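PDB 3GGD: SAM-dependent methyltransferase, which probably transfers methyl groups from S-adenosylmethionine to an acceptor not yet identified, and binds the product S-adenosylhomocysteine. Local coordinates for residues Gly167-Phe172 with Ile194-Phe199; Leu111-Ala116 with Leu145-Arg150. All coordinates share one frame; numbering follows the deposited sequence.

How the contacts relate
Both contacts belong to a class I methyltransferase fold with the strand order 3-2-1-4-5-7-6, but they lie in different parts of it, their centres 24 Å apart and their nearest atoms about 7 Å apart. Contact 2 joins two helices within the Rossmann-like half, beside the bound S-adenosylhomocysteine; it is partly buried. Contact 1, more fully buried, sets the start of helix 168-179 against the loop that leads to helix 201-207. No secondary-structure element is common to the two. Apolar side chains carry contact 1, with a sulfate at the helix start, whereas contact 2 mixes apolar packing with a serine and a bridging water.

Contact 1: Gly167-Phe172 with Ile194-Phe199; sequences GCIDFF and IRPGIF. With SO4 (sulfate ion), chain G.
A buried, mainly apolar contact sets the N-terminus of helix 168-179 against the irregular loop 194-199 in this class I methyltransferase fold. The helix follows strand 158-164, and the loop returns to that strand, where Phe199 pairs with Leu164 by backbone hydrogen bonds. Pro196 is the hub on the loop side. Its CB lies 4.0 Å from Cys168 SG, its CG is 4.3 Å from Phe172 CD2, approaching the ring obliquely, and Ile169 CD1 reaches over to its carbonyl oxygen. A rigid, compact ring suits this place between three side chains. Cys168 puts SG anti to its backbone N (chi1 173°), which swings the sulfur out to the loop. Gly197 turns its carbonyl O towards Cys168 SG (3.4 Å), and its N-H is bound by His135. Ile169 CG1 packs 4.2 Å from Ile198 CD1, while Phe172 leans on Leu186 of helix 184-190.

Gly167 takes the N-cap position with phi near 100°, where a CB would be jammed against the preceding carbonyl oxygen. A sulfate, probably from the crystallisation liquor, sits on this helix start and accepts three N-H groups. Asp170 N donates to sulfate O1 over 2.7 Å, almost straight at 175°; Gly167 N goes to O3 and Ile169 N, longer, to O4. The positive helix end would attract the anion, although the Asp170 carboxylate nearby probably counts against it. Ile198 has two conformers; in this one CD1 is 2.6 Å from sulfate O4, shorter than normal contact, so the two probably do not occupy the site together.

Contact 2: Leu111-Ala116 with Leu145-Arg150; sequences LVPEQA and LGQSLR
Pro113 and Ser148 meet most intimately, their CA atoms 4.7 Å apart, where the start of helix 113-123 leans on the middle of helix 142-153. Ser148 OG lies 3.4 Å from Pro113 CA, and the proline CG comes to 3.9 Å from Gln147 CB, the two side chains crossing obliquely. One turn further along the helix, Ala116 directs its methyl at the other helix, its CB 3.5 Å from Ser148 O; so small a residue lets the backbones come close. Proline suits the start of a helix, where the N-H has no carbonyl a turn earlier to bind. The side chains of Leu111 and Leu145 cross obliquely, with Leu111 CD2 4.2 Å from Leu145 CB, and Leu111 also touches S-adenosylhomocysteine.

A single water ties the polar atoms together. It donates to Ser148 OG (2.8 Å) and to Val112 O (3.0 Å) and accepts a weak bond from Ala116 N. Val112 O is gripped twice, since it also receives Gln115 N. In a further shell, the side chain of Gln115 accepts the N-H of Asp109, and Asp109 in turn accepts that of Leu111. Leu111 and Val112 belong to the loop between strand 103-107 and helix 113-123, part of the cofactor-binding, Rossmann-like half of a class I methyltransferase, and the two helices pack beside it. Placed anti to its own carbonyl carbon (chi1 -68°), the buried Ser148 hydroxyl donates to the Gly110 carbonyl and accepts from the water, and so probably steadies the loop that carries Asp109 and Gly110, which bind S-adenosylhomocysteine.

Contact 1: Gly167-Phe172 with Ile194-Phe199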
loop_
_atom_site.group_PDB
_atom_site.type_symbol
_atom_site.label_atom_id
_atom_site.label_comp_id
_atom_site.label_asym_id
_atom_site.label_seq_id
_atom_site.Cartn_x
_atom_site.Cartn_y
_atom_site.Cartn_z
ATOM N N GLY A 167 -7.644 -4.491 -14.810
ATOM C CA GLY A 167 -6.663 -4.501 -15.884
ATOM C C GLY A 167 -5.287 -4.874 -15.391
ATOM O O GLY A 167 -4.414 -5.177 -16.173
ATOM N N CYS A 168 -5.101 -4.901 -14.082
ATOM C CA CYS A 168 -3.787 -5.230 -13.523
ATOM C C CYS A 168 -3.195 -6.530 -14.080
ATOM O O CYS A 168 -2.038 -6.564 -14.497
ATOM C CB CYS A 168 -3.876 -5.339 -11.993
ATOM S SG CYS A 168 -2.303 -5.963 -11.200
ATOM N N ILE A 169 -3.976 -7.606 -14.025
ATOM C CA ILE A 169 -3.485 -8.936 -14.419
ATOM C C ILE A 169 -3.242 -8.988 -15.936
ATOM O O ILE A 169 -2.235 -9.526 -16.372
ATOM C CB ILE A 169 -4.427 -10.082 -13.895
ATOM C CG1 ILE A 169 -4.515 -10.045 -12.344
ATOM C CG2 ILE A 169 -4.021 -11.477 -14.437
ATOM C CD1 ILE A 169 -3.201 -10.091 -11.570
ATOM N N ASP A 170 -4.149 -8.418 -16.728
ATOM C CA ASP A 170 -3.921 -8.314 -18.152
ATOM C C ASP A 170 -2.641 -7.523 -18.484
ATOM O O ASP A 170 -1.905 -7.858 -19.390
ATOM C CB ASP A 170 -5.078 -7.596 -18.815
ATOM C CG ASP A 170 -6.342 -8.458 -18.926
ATOM O OD1 ASP A 170 -6.294 -9.704 -18.736
ATOM O OD2 ASP A 170 -7.395 -7.853 -19.227
ATOM N N PHE A 171 -2.421 -6.440 -17.766
ATOM C CA PHE A 171 -1.253 -5.617 -17.968
ATOM C C PHE A 171 0.025 -6.452 -17.813
ATOM O O PHE A 171 0.896 -6.453 -18.685
ATOM C CB PHE A 171 -1.247 -4.464 -16.953
ATOM C CG PHE A 171 0.011 -3.646 -16.991
ATOM C CD1 PHE A 171 0.137 -2.589 -17.876
ATOM C CD2 PHE A 171 1.072 -3.960 -16.164
ATOM C CE1 PHE A 171 1.312 -1.843 -17.921
ATOM C CE2 PHE A 171 2.243 -3.237 -16.216
ATOM C CZ PHE A 171 2.356 -2.171 -17.114
ATOM N N PHE A 172 0.124 -7.170 -16.700
ATOM C CA PHE A 172 1.314 -7.983 -16.464
ATOM C C PHE A 172 1.434 -9.168 -17.432
ATOM O O PHE A 172 2.527 -9.487 -17.900
ATOM C CB PHE A 172 1.409 -8.427 -15.009
ATOM C CG PHE A 172 1.809 -7.336 -14.086
ATOM C CD1 PHE A 172 3.052 -6.743 -14.209
ATOM C CD2 PHE A 172 0.958 -6.903 -13.089
ATOM C CE1 PHE A 172 3.417 -5.723 -13.388
ATOM C CE2 PHE A 172 1.315 -5.867 -12.233
ATOM C CZ PHE A 172 2.541 -5.282 -12.361
ATOM N N ILE A 194 3.601 -14.141 -2.865
ATOM C CA ILE A 194 2.807 -12.900 -2.984
ATOM C C ILE A 194 2.449 -12.687 -4.452
ATOM O O ILE A 194 3.254 -13.014 -5.355
ATOM C CB ILE A 194 3.616 -11.684 -2.460
ATOM C CG1 ILE A 194 3.924 -11.868 -0.951
ATOM C CG2 ILE A 194 2.893 -10.332 -2.732
ATOM C CD1 ILE A 194 5.178 -11.119 -0.433
ATOM N N ARG A 195 1.226 -12.199 -4.690
ATOM C CA ARG A 195 0.727 -11.948 -6.045
ATOM C C ARG A 195 0.043 -10.599 -6.097
ATOM O O ARG A 195 -0.628 -10.200 -5.152
ATOM C CB ARG A 195 -0.289 -12.996 -6.484
ATOM C CG ARG A 195 0.258 -14.410 -6.569
ATOM C CD ARG A 195 1.199 -14.552 -7.751
ATOM N NE ARG A 195 1.759 -15.910 -7.879
ATOM C CZ ARG A 195 2.881 -16.347 -7.310
ATOM N NH1 ARG A 195 3.632 -15.571 -6.543
ATOM N NH2 ARG A 195 3.259 -17.572 -7.526
ATOM N N PRO A 196 0.202 -9.895 -7.215
ATOM C CA PRO A 196 -0.545 -8.659 -7.387
ATOM C C PRO A 196 -1.994 -9.037 -7.622
ATOM O O PRO A 196 -2.274 -10.126 -8.139
ATOM C CB PRO A 196 0.062 -8.049 -8.659
ATOM C CG PRO A 196 0.525 -9.211 -9.437
ATOM C CD PRO A 196 0.979 -10.243 -8.416
ATOM N N GLY A 197 -2.902 -8.131 -7.275
ATOM C CA GLY A 197 -4.320 -8.343 -7.512
ATOM C C GLY A 197 -4.993 -7.063 -7.961
ATOM O O GLY A 197 -4.333 -6.138 -8.462
ATOM N N ILE A 198 -6.314 -7.015 -7.749
ATOM C CA ILE A 198 -7.208 -5.953 -8.262
ATOM C C ILE A 198 -8.066 -5.344 -7.135
ATOM O O ILE A 198 -8.687 -6.098 -6.399
ATOM C CB ILE A 198 -8.178 -6.575 -9.319
ATOM C CG1 ILE A 198 -7.401 -7.271 -10.458
ATOM C CG2 ILE A 198 -9.147 -5.520 -9.905
ATOM C CD1 ILE A 198 -8.223 -8.346 -11.214
ATOM N N PHE A 199 -8.125 -4.009 -7.011
ATOM C CA PHE A 199 -9.013 -3.353 -6.064
ATOM C C PHE A 199 -9.824 -2.302 -6.835
ATOM O O PHE A 199 -9.259 -1.510 -7.598
ATOM C CB PHE A 199 -8.226 -2.727 -4.911
ATOM C CG PHE A 199 -9.073 -2.356 -3.741
ATOM C CD1 PHE A 199 -9.653 -1.099 -3.666
ATOM C CD2 PHE A 199 -9.313 -3.264 -2.738
ATOM C CE1 PHE A 199 -10.441 -0.753 -2.605
ATOM C CE2 PHE A 199 -10.121 -2.941 -1.654
ATOM C CZ PHE A 199 -10.670 -1.677 -1.578
HETATM S S SO4 G . -7.601 -7.974 -14.765
HETATM O O1 SO4 G . -6.529 -7.581 -15.683
HETATM O O2 SO4 G . -8.294 -9.176 -15.260
HETATM O O3 SO4 G . -8.519 -6.839 -14.492
HETATM O O4 SO4 G . -6.997 -8.371 -13.489
#

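Contact 2: Leu111-Ala116 with Leu145-Arg150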
loop_
_atom_site.group_PDB
_atom_site.type_symbol
_atom_site.label_atom_id
_atom_site.label_comp_id
_atom_site.label_asym_id
_atom_site.label_seq_id
_atom_site.Cartn_x
_atom_site.Cartn_y
_atom_site.Cartn_z
ATOM N N LEU A 111 -4.344 -7.721 9.439
ATOM C CA LEU A 111 -5.214 -8.877 9.460
ATOM C C LEU A 111 -5.513 -9.288 10.891
ATOM O O LEU A 111 -6.214 -10.245 11.091
ATOM C CB LEU A 111 -4.626 -10.046 8.639
ATOM C CG LEU A 111 -4.355 -9.684 7.162
ATOM C CD1 LEU A 111 -3.847 -10.969 6.396
ATOM C CD2 LEU A 111 -5.604 -9.120 6.491
ATOM N N VAL A 112 -5.054 -8.506 11.874
ATOM C CA VAL A 112 -5.326 -8.787 13.300
ATOM C C VAL A 112 -5.910 -7.504 13.892
ATOM O O VAL A 112 -5.161 -6.675 14.433
ATOM C CB VAL A 112 -4.049 -9.248 14.057
ATOM C CG1 VAL A 112 -4.381 -9.728 15.530
ATOM C CG2 VAL A 112 -3.353 -10.400 13.308
ATOM N N PRO A 113 -7.235 -7.301 13.739
ATOM C CA PRO A 113 -7.848 -6.006 14.086
ATOM C C PRO A 113 -7.696 -5.547 15.530
ATOM O O PRO A 113 -7.743 -4.377 15.773
ATOM C CB PRO A 113 -9.325 -6.185 13.688
ATOM C CG PRO A 113 -9.241 -7.218 12.552
ATOM C CD PRO A 113 -8.244 -8.209 13.174
ATOM N N GLU A 114 -7.446 -6.444 16.449
ATOM C CA GLU A 114 -7.133 -6.058 17.822
ATOM C C GLU A 114 -5.893 -5.131 17.908
ATOM O O GLU A 114 -5.808 -4.287 18.799
ATOM C CB GLU A 114 -6.899 -7.307 18.659
ATOM C CG GLU A 114 -6.443 -6.997 20.076
ATOM N N GLN A 115 -4.944 -5.284 16.994
ATOM C CA GLN A 115 -3.774 -4.412 17.001
ATOM C C GLN A 115 -4.180 -2.979 16.620
ATOM O O GLN A 115 -3.733 -2.003 17.222
ATOM C CB GLN A 115 -2.699 -4.984 16.076
ATOM C CG GLN A 115 -2.189 -6.340 16.586
ATOM C CD GLN A 115 -1.059 -6.930 15.783
ATOM O OE1 GLN A 115 -0.415 -6.239 14.991
ATOM N NE2 GLN A 115 -0.799 -8.221 15.992
ATOM N N ALA A 116 -5.061 -2.852 15.636
ATOM C CA ALA A 116 -5.614 -1.551 15.297
ATOM C C ALA A 116 -6.384 -0.938 16.473
ATOM O O ALA A 116 -6.292 0.267 16.716
ATOM C CB ALA A 116 -6.491 -1.650 13.982
ATOM N N LEU A 145 -8.704 -6.663 6.929
ATOM C CA LEU A 145 -7.989 -5.417 6.739
ATOM C C LEU A 145 -9.009 -4.236 6.778
ATOM O O LEU A 145 -8.740 -3.170 7.368
ATOM C CB LEU A 145 -7.192 -5.434 5.424
ATOM C CG LEU A 145 -6.375 -4.174 5.084
ATOM C CD1 LEU A 145 -5.458 -3.760 6.217
ATOM C CD2 LEU A 145 -5.579 -4.349 3.748
ATOM N N GLY A 146 -10.165 -4.421 6.142
ATOM C CA GLY A 146 -11.216 -3.394 6.210
ATOM C C GLY A 146 -11.572 -3.087 7.677
ATOM O O GLY A 146 -11.712 -1.922 8.049
ATOM N N GLN A 147 -11.715 -4.121 8.505
ATOM C CA GLN A 147 -11.975 -3.929 9.958
ATOM C C GLN A 147 -10.879 -3.038 10.608
ATOM O O GLN A 147 -11.184 -2.040 11.281
ATOM C CB GLN A 147 -12.078 -5.263 10.665
ATOM C CG GLN A 147 -13.319 -6.061 10.264
ATOM C CD GLN A 147 -13.372 -7.439 10.907
ATOM O OE1 GLN A 147 -14.004 -8.326 10.388
ATOM N NE2 GLN A 147 -12.734 -7.610 12.011
ATOM N N SER A 148 -9.614 -3.387 10.379
ATOM C CA SER A 148 -8.514 -2.613 10.921
ATOM C C SER A 148 -8.582 -1.146 10.524
ATOM O O SER A 148 -8.416 -0.247 11.353
ATOM C CB SER A 148 -7.181 -3.248 10.519
ATOM O OG SER A 148 -6.996 -4.520 11.153
ATOM N N LEU A 149 -8.827 -0.896 9.250
ATOM C CA LEU A 149 -8.875 0.445 8.744
ATOM C C LEU A 149 -10.025 1.255 9.345
ATOM O O LEU A 149 -9.846 2.410 9.682
ATOM C CB LEU A 149 -8.912 0.426 7.196
ATOM C CG LEU A 149 -7.615 -0.148 6.566
ATOM C CD1 LEU A 149 -7.781 -0.499 5.057
ATOM C CD2 LEU A 149 -6.341 0.769 6.742
ATOM N N ARG A 150 -11.192 0.629 9.461
ATOM C CA ARG A 150 -12.377 1.222 10.017
ATOM C C ARG A 150 -12.087 1.647 11.470
ATOM O O ARG A 150 -12.475 2.728 11.896
ATOM C CB ARG A 150 -13.543 0.198 9.971
ATOM C CG ARG A 150 -14.816 0.665 10.680
ATOM C CD ARG A 150 -15.979 -0.314 10.664
ATOM N NE ARG A 150 -16.455 -0.398 9.295
ATOM C CZ ARG A 150 -16.116 -1.316 8.397
ATOM N NH1 ARG A 150 -15.355 -2.373 8.708
ATOM N NH2 ARG A 150 -16.563 -1.169 7.157
HETATM O O HOH W 1 -4.787 -4.155 12.854
#